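PDB 4MY0: GCN5-related N-acetyltransferase, which binds acetyl-coenzyme A and probably transfers its acetyl group to an amine, perhaps on an aminoglycoside. Local coordinates for residues V214-D226 against T242-Y256. Sequence-based numbering, arbitrary orientation.
With ACO (acetyl coenzyme *a), chain P.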
# COMPACT_ATOMS: atom_id res chain seq x y z
N VAL C 214 -5.38 -16.42 -30.18
CA VAL C 214 -5.24 -15.82 -28.86
C VAL C 214 -6.40 -14.84 -28.66
O VAL C 214 -6.83 -14.16 -29.61
CB VAL C 214 -3.87 -15.11 -28.68
CG1 VAL C 214 -3.73 -13.97 -29.67
CG2 VAL C 214 -3.69 -14.59 -27.24
N VAL C 215 -6.93 -14.82 -27.45
CA VAL C 215 -7.95 -13.85 -27.08
C VAL C 215 -7.46 -13.14 -25.84
O VAL C 215 -7.10 -13.77 -24.85
CB VAL C 215 -9.30 -14.52 -26.79
CG1 VAL C 215 -10.36 -13.46 -26.49
CG2 VAL C 215 -9.72 -15.39 -27.99
N TYR C 216 -7.41 -11.81 -25.90
CA TYR C 216 -6.96 -11.04 -24.74
C TYR C 216 -7.73 -9.73 -24.60
O TYR C 216 -8.55 -9.38 -25.45
CB TYR C 216 -5.45 -10.81 -24.76
CG TYR C 216 -4.94 -9.93 -25.88
CD1 TYR C 216 -4.56 -8.61 -25.64
CD2 TYR C 216 -4.81 -10.41 -27.18
CE1 TYR C 216 -4.08 -7.81 -26.66
CE2 TYR C 216 -4.34 -9.62 -28.20
CZ TYR C 216 -3.98 -8.32 -27.94
OH TYR C 216 -3.48 -7.54 -28.96
N ASN C 217 -7.49 -9.03 -23.49
CA ASN C 217 -8.20 -7.79 -23.21
C ASN C 217 -7.45 -6.95 -22.18
O ASN C 217 -6.45 -7.41 -21.61
CB ASN C 217 -9.62 -8.08 -22.71
CG ASN C 217 -9.66 -9.21 -21.69
OD1 ASN C 217 -9.21 -9.05 -20.55
ND2 ASN C 217 -10.18 -10.36 -22.10
N TRP C 218 -7.92 -5.72 -21.94
CA TRP C 218 -7.29 -4.87 -20.94
C TRP C 218 -7.70 -5.27 -19.54
O TRP C 218 -8.87 -5.57 -19.30
CB TRP C 218 -7.69 -3.41 -21.17
CG TRP C 218 -7.05 -2.84 -22.40
CD1 TRP C 218 -7.62 -2.68 -23.63
CD2 TRP C 218 -5.70 -2.38 -22.51
NE1 TRP C 218 -6.71 -2.13 -24.49
CE2 TRP C 218 -5.52 -1.93 -23.83
CE3 TRP C 218 -4.63 -2.27 -21.62
CZ2 TRP C 218 -4.31 -1.40 -24.29
CZ3 TRP C 218 -3.43 -1.75 -22.06
CH2 TRP C 218 -3.28 -1.33 -23.39
N SER C 219 -6.74 -5.23 -18.62
CA SER C 219 -7.03 -5.43 -17.20
C SER C 219 -6.29 -4.35 -16.37
O SER C 219 -5.12 -4.51 -16.04
CB SER C 219 -6.60 -6.84 -16.77
OG SER C 219 -7.09 -7.16 -15.48
N ASP C 220 -6.97 -3.24 -16.09
CA ASP C 220 -6.41 -2.14 -15.29
C ASP C 220 -5.03 -1.68 -15.73
O ASP C 220 -4.10 -1.66 -14.91
CB ASP C 220 -6.32 -2.51 -13.81
CG ASP C 220 -7.65 -2.88 -13.22
OD1 ASP C 220 -8.52 -1.98 -13.08
OD2 ASP C 220 -7.82 -4.07 -12.88
N GLY C 221 -4.87 -1.34 -16.99
CA GLY C 221 -3.59 -0.85 -17.47
C GLY C 221 -2.67 -1.96 -17.96
O GLY C 221 -1.71 -1.70 -18.69
N ASP C 222 -2.94 -3.20 -17.55
CA ASP C 222 -2.20 -4.32 -18.12
C ASP C 222 -3.05 -5.10 -19.11
O ASP C 222 -4.24 -4.82 -19.29
CB ASP C 222 -1.69 -5.24 -17.01
CG ASP C 222 -0.67 -4.54 -16.11
OD1 ASP C 222 0.26 -3.87 -16.65
OD2 ASP C 222 -0.81 -4.66 -14.88
N LEU C 223 -2.45 -6.09 -19.76
CA LEU C 223 -3.20 -6.96 -20.65
C LEU C 223 -3.39 -8.31 -19.98
O LEU C 223 -2.56 -8.75 -19.15
CB LEU C 223 -2.48 -7.11 -22.00
CG LEU C 223 -2.38 -5.83 -22.83
CD1 LEU C 223 -1.44 -6.05 -24.00
CD2 LEU C 223 -3.76 -5.41 -23.32
N GLN C 224 -4.49 -8.95 -20.31
CA GLN C 224 -4.80 -10.25 -19.75
C GLN C 224 -5.14 -11.20 -20.89
O GLN C 224 -6.01 -10.90 -21.71
CB GLN C 224 -5.98 -10.15 -18.80
CG GLN C 224 -6.54 -11.51 -18.42
CD GLN C 224 -7.81 -11.40 -17.62
OE1 GLN C 224 -7.80 -10.89 -16.50
NE2 GLN C 224 -8.92 -11.89 -18.18
N VAL C 225 -4.46 -12.33 -20.95
CA VAL C 225 -4.75 -13.34 -21.96
C VAL C 225 -5.78 -14.32 -21.38
O VAL C 225 -5.53 -14.93 -20.35
CB VAL C 225 -3.47 -14.07 -22.37
CG1 VAL C 225 -3.78 -15.27 -23.27
CG2 VAL C 225 -2.51 -13.09 -23.07
N ASP C 226 -6.95 -14.42 -22.02
CA ASP C 226 -7.98 -15.36 -21.58
C ASP C 226 -7.63 -16.76 -22.06
O ASP C 226 -7.92 -17.76 -21.39
CB ASP C 226 -9.36 -14.99 -22.15
CG ASP C 226 -9.98 -13.77 -21.49
OD1 ASP C 226 -9.55 -13.40 -20.37
OD2 ASP C 226 -10.92 -13.20 -22.09
N THR C 242 2.12 -10.89 -30.71
CA THR C 242 0.95 -10.03 -30.93
C THR C 242 0.48 -9.38 -29.63
O THR C 242 0.29 -8.16 -29.58
CB THR C 242 -0.21 -10.81 -31.56
OG1 THR C 242 0.24 -11.44 -32.76
CG2 THR C 242 -1.38 -9.88 -31.90
N VAL C 243 0.30 -10.18 -28.58
CA VAL C 243 -0.10 -9.63 -27.29
C VAL C 243 0.95 -8.64 -26.75
O VAL C 243 0.62 -7.53 -26.33
CB VAL C 243 -0.33 -10.74 -26.24
CG1 VAL C 243 -0.80 -10.14 -24.91
CG2 VAL C 243 -1.34 -11.76 -26.75
N GLY C 244 2.21 -9.06 -26.79
CA GLY C 244 3.31 -8.26 -26.27
C GLY C 244 3.58 -6.98 -27.05
O GLY C 244 4.23 -6.07 -26.53
N SER C 245 3.09 -6.90 -28.28
CA SER C 245 3.28 -5.71 -29.11
C SER C 245 2.70 -4.48 -28.40
O SER C 245 3.02 -3.35 -28.76
CB SER C 245 2.61 -5.87 -30.47
OG SER C 245 1.19 -5.79 -30.35
N GLY C 246 1.85 -4.69 -27.40
CA GLY C 246 1.31 -3.59 -26.62
C GLY C 246 2.23 -3.01 -25.55
O GLY C 246 1.80 -2.14 -24.77
N ALA C 247 3.48 -3.45 -25.50
CA ALA C 247 4.37 -3.17 -24.36
C ALA C 247 4.66 -1.70 -24.12
O ALA C 247 5.04 -1.32 -23.00
CB ALA C 247 5.71 -3.94 -24.48
N SER C 248 4.52 -0.86 -25.15
CA SER C 248 4.76 0.58 -24.99
C SER C 248 3.78 1.21 -23.99
O SER C 248 4.07 2.24 -23.39
CB SER C 248 4.64 1.27 -26.35
OG SER C 248 3.48 0.81 -27.04
N ILE C 249 2.62 0.57 -23.83
CA ILE C 249 1.57 1.03 -22.93
C ILE C 249 1.42 0.08 -21.73
O ILE C 249 1.35 0.51 -20.57
CB ILE C 249 0.21 1.08 -23.66
CG1 ILE C 249 0.30 1.98 -24.90
CG2 ILE C 249 -0.91 1.53 -22.71
CD1 ILE C 249 0.65 3.45 -24.58
N ALA C 250 1.34 -1.22 -22.02
CA ALA C 250 1.15 -2.21 -20.96
C ALA C 250 2.49 -2.85 -20.61
O ALA C 250 3.12 -3.47 -21.45
CB ALA C 250 0.16 -3.28 -21.41
N ARG C 251 2.91 -2.69 -19.36
CA ARG C 251 4.18 -3.26 -18.90
C ARG C 251 4.03 -4.75 -18.64
O ARG C 251 4.97 -5.54 -18.83
CB ARG C 251 4.67 -2.54 -17.64
CG ARG C 251 5.46 -1.25 -17.90
CD ARG C 251 4.61 -0.19 -18.61
NE ARG C 251 5.24 1.12 -18.65
CZ ARG C 251 5.81 1.66 -19.73
NH1 ARG C 251 6.36 2.86 -19.66
NH2 ARG C 251 5.82 0.99 -20.88
N THR C 252 2.83 -5.15 -18.23
CA THR C 252 2.60 -6.50 -17.75
C THR C 252 1.48 -7.22 -18.51
O THR C 252 0.45 -6.63 -18.85
CB THR C 252 2.27 -6.46 -16.25
OG1 THR C 252 3.40 -5.93 -15.54
CG2 THR C 252 1.92 -7.85 -15.70
N VAL C 253 1.70 -8.50 -18.80
CA VAL C 253 0.66 -9.35 -19.36
C VAL C 253 0.31 -10.48 -18.40
O VAL C 253 1.16 -11.31 -18.09
CB VAL C 253 1.12 -10.01 -20.67
CG1 VAL C 253 0.04 -10.98 -21.17
CG2 VAL C 253 1.43 -8.95 -21.73
N HIS C 254 -0.93 -10.52 -17.93
CA HIS C 254 -1.36 -11.63 -17.10
C HIS C 254 -1.92 -12.71 -18.04
O HIS C 254 -2.52 -12.40 -19.07
CB HIS C 254 -2.45 -11.19 -16.11
CG HIS C 254 -2.05 -10.02 -15.25
ND1 HIS C 254 -1.02 -10.08 -14.34
CD2 HIS C 254 -2.57 -8.77 -15.15
CE1 HIS C 254 -0.92 -8.91 -13.72
NE2 HIS C 254 -1.84 -8.10 -14.20
N ALA C 255 -1.70 -13.99 -17.71
CA ALA C 255 -2.25 -15.04 -18.56
C ALA C 255 -2.84 -16.19 -17.76
O ALA C 255 -2.25 -16.66 -16.77
CB ALA C 255 -1.20 -15.55 -19.53
N TYR C 256 -4.00 -16.63 -18.20
CA TYR C 256 -4.58 -17.86 -17.70
C TYR C 256 -4.08 -19.00 -18.56
O TYR C 256 -4.30 -19.03 -19.78
CB TYR C 256 -6.10 -17.79 -17.70
CG TYR C 256 -6.60 -16.85 -16.64
CD1 TYR C 256 -6.69 -17.28 -15.32
CD2 TYR C 256 -6.96 -15.54 -16.94
CE1 TYR C 256 -7.13 -16.43 -14.32
CE2 TYR C 256 -7.41 -14.68 -15.94
CZ TYR C 256 -7.49 -15.14 -14.64
OH TYR C 256 -7.92 -14.31 -13.63
N1A ACO P . 9.56 -1.26 -27.75
C2A ACO P . 10.75 -1.08 -28.35
N3A ACO P . 10.88 -0.77 -29.66
C4A ACO P . 9.79 -0.63 -30.45
C5A ACO P . 8.45 -0.81 -29.86
C6A ACO P . 8.38 -1.15 -28.42
N6A ACO P . 7.18 -1.33 -27.80
N7A ACO P . 7.56 -0.62 -30.85
C8A ACO P . 8.26 -0.33 -31.98
N9A ACO P . 9.58 -0.35 -31.74
C1B ACO P . 10.67 -0.08 -32.71
C2B ACO P . 10.82 -1.19 -33.72
O2B ACO P . 11.57 -2.30 -33.20
C3B ACO P . 11.57 -0.45 -34.81
O3B ACO P . 12.92 -0.31 -34.40
P3B ACO P . 14.10 -1.26 -34.95
O7A ACO P . 13.52 -2.65 -34.87
O8A ACO P . 14.30 -0.74 -36.36
O9A ACO P . 15.26 -0.98 -34.02
C4B ACO P . 10.99 0.95 -34.78
O4B ACO P . 10.37 1.08 -33.49
C5B ACO P . 9.96 1.20 -35.88
O5B ACO P . 9.06 0.08 -35.88
P1A ACO P . 7.65 0.07 -36.65
O1A ACO P . 7.60 1.15 -37.71
O2A ACO P . 7.40 -1.38 -36.96
O3A ACO P . 6.69 0.58 -35.46
P2A ACO P . 5.19 0.06 -35.19
O4A ACO P . 4.49 -0.03 -36.53
O5A ACO P . 5.28 -1.16 -34.32
O6A ACO P . 4.53 1.29 -34.37
CBP ACO P . 3.85 1.96 -32.16
CCP ACO P . 5.02 1.67 -33.08
CDP ACO P . 3.04 3.16 -32.65
CEP ACO P . 4.39 2.26 -30.77
CAP ACO P . 2.98 0.70 -32.16
OAP ACO P . 3.79 -0.43 -31.82
C9P ACO P . 1.77 0.81 -31.27
O9P ACO P . 0.70 1.15 -31.77
N8P ACO P . 1.90 0.52 -29.97
C7P ACO P . 0.81 0.58 -29.01
C6P ACO P . 0.22 1.98 -28.85
C5P ACO P . 1.31 2.99 -28.59
O5P ACO P . 2.18 2.78 -27.75
N4P ACO P . 1.26 4.13 -29.29
C3P ACO P . 1.72 5.39 -28.72
C2P ACO P . 3.03 5.86 -29.32
S1P ACO P . 3.40 7.50 -28.77
O HOH W 1 -1.29 -5.80 -27.93
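Val243 CG2 sits over one face of the Tyr216 ring, 4.1 Å from its centroid, and also touches Val214 CG2. The other branch, CG1, lies anti to the backbone N (chi1 -178°) and reaches Val225 CG2 at 3.9 Å. A water joins Tyr216 OH to Val243 O. Leu223 brings CG to 3.9 Å from Ala250 CB, and its CD2 lies over one face of the Trp218 indole, toward the rim. Ile249 CG2 comes obliquely to Trp218 CH2, the side chains crossing at about a right angle; Trp218 NE1 bonds to Ala26 O of the second subunit. Val243 ends helix 233-244 of a beta-alpha-beta unit in the GNAT domain, whose strands 222-230 and 252-256 pair in parallel, Val225 N to His254 O at 2.7 Å; the loop between carries Ile249 and Ala250. On the face opposite Leu223 and Val225, shared with His254, Gln224 lays its amide against the edge of the Tyr256 ring, CD to CE2 3.7 Å, the planes 88° apart; NE2 donates to Asp226 OD1 at 2.7 Å. With an alanine here, Asp226 OD1 would probably lose this donor and the Tyr256 edge its amide neighbour. Next to Ile249, Ser248 OG donates a very short 2.5 Å bond to O5P of acetyl-coenzyme A.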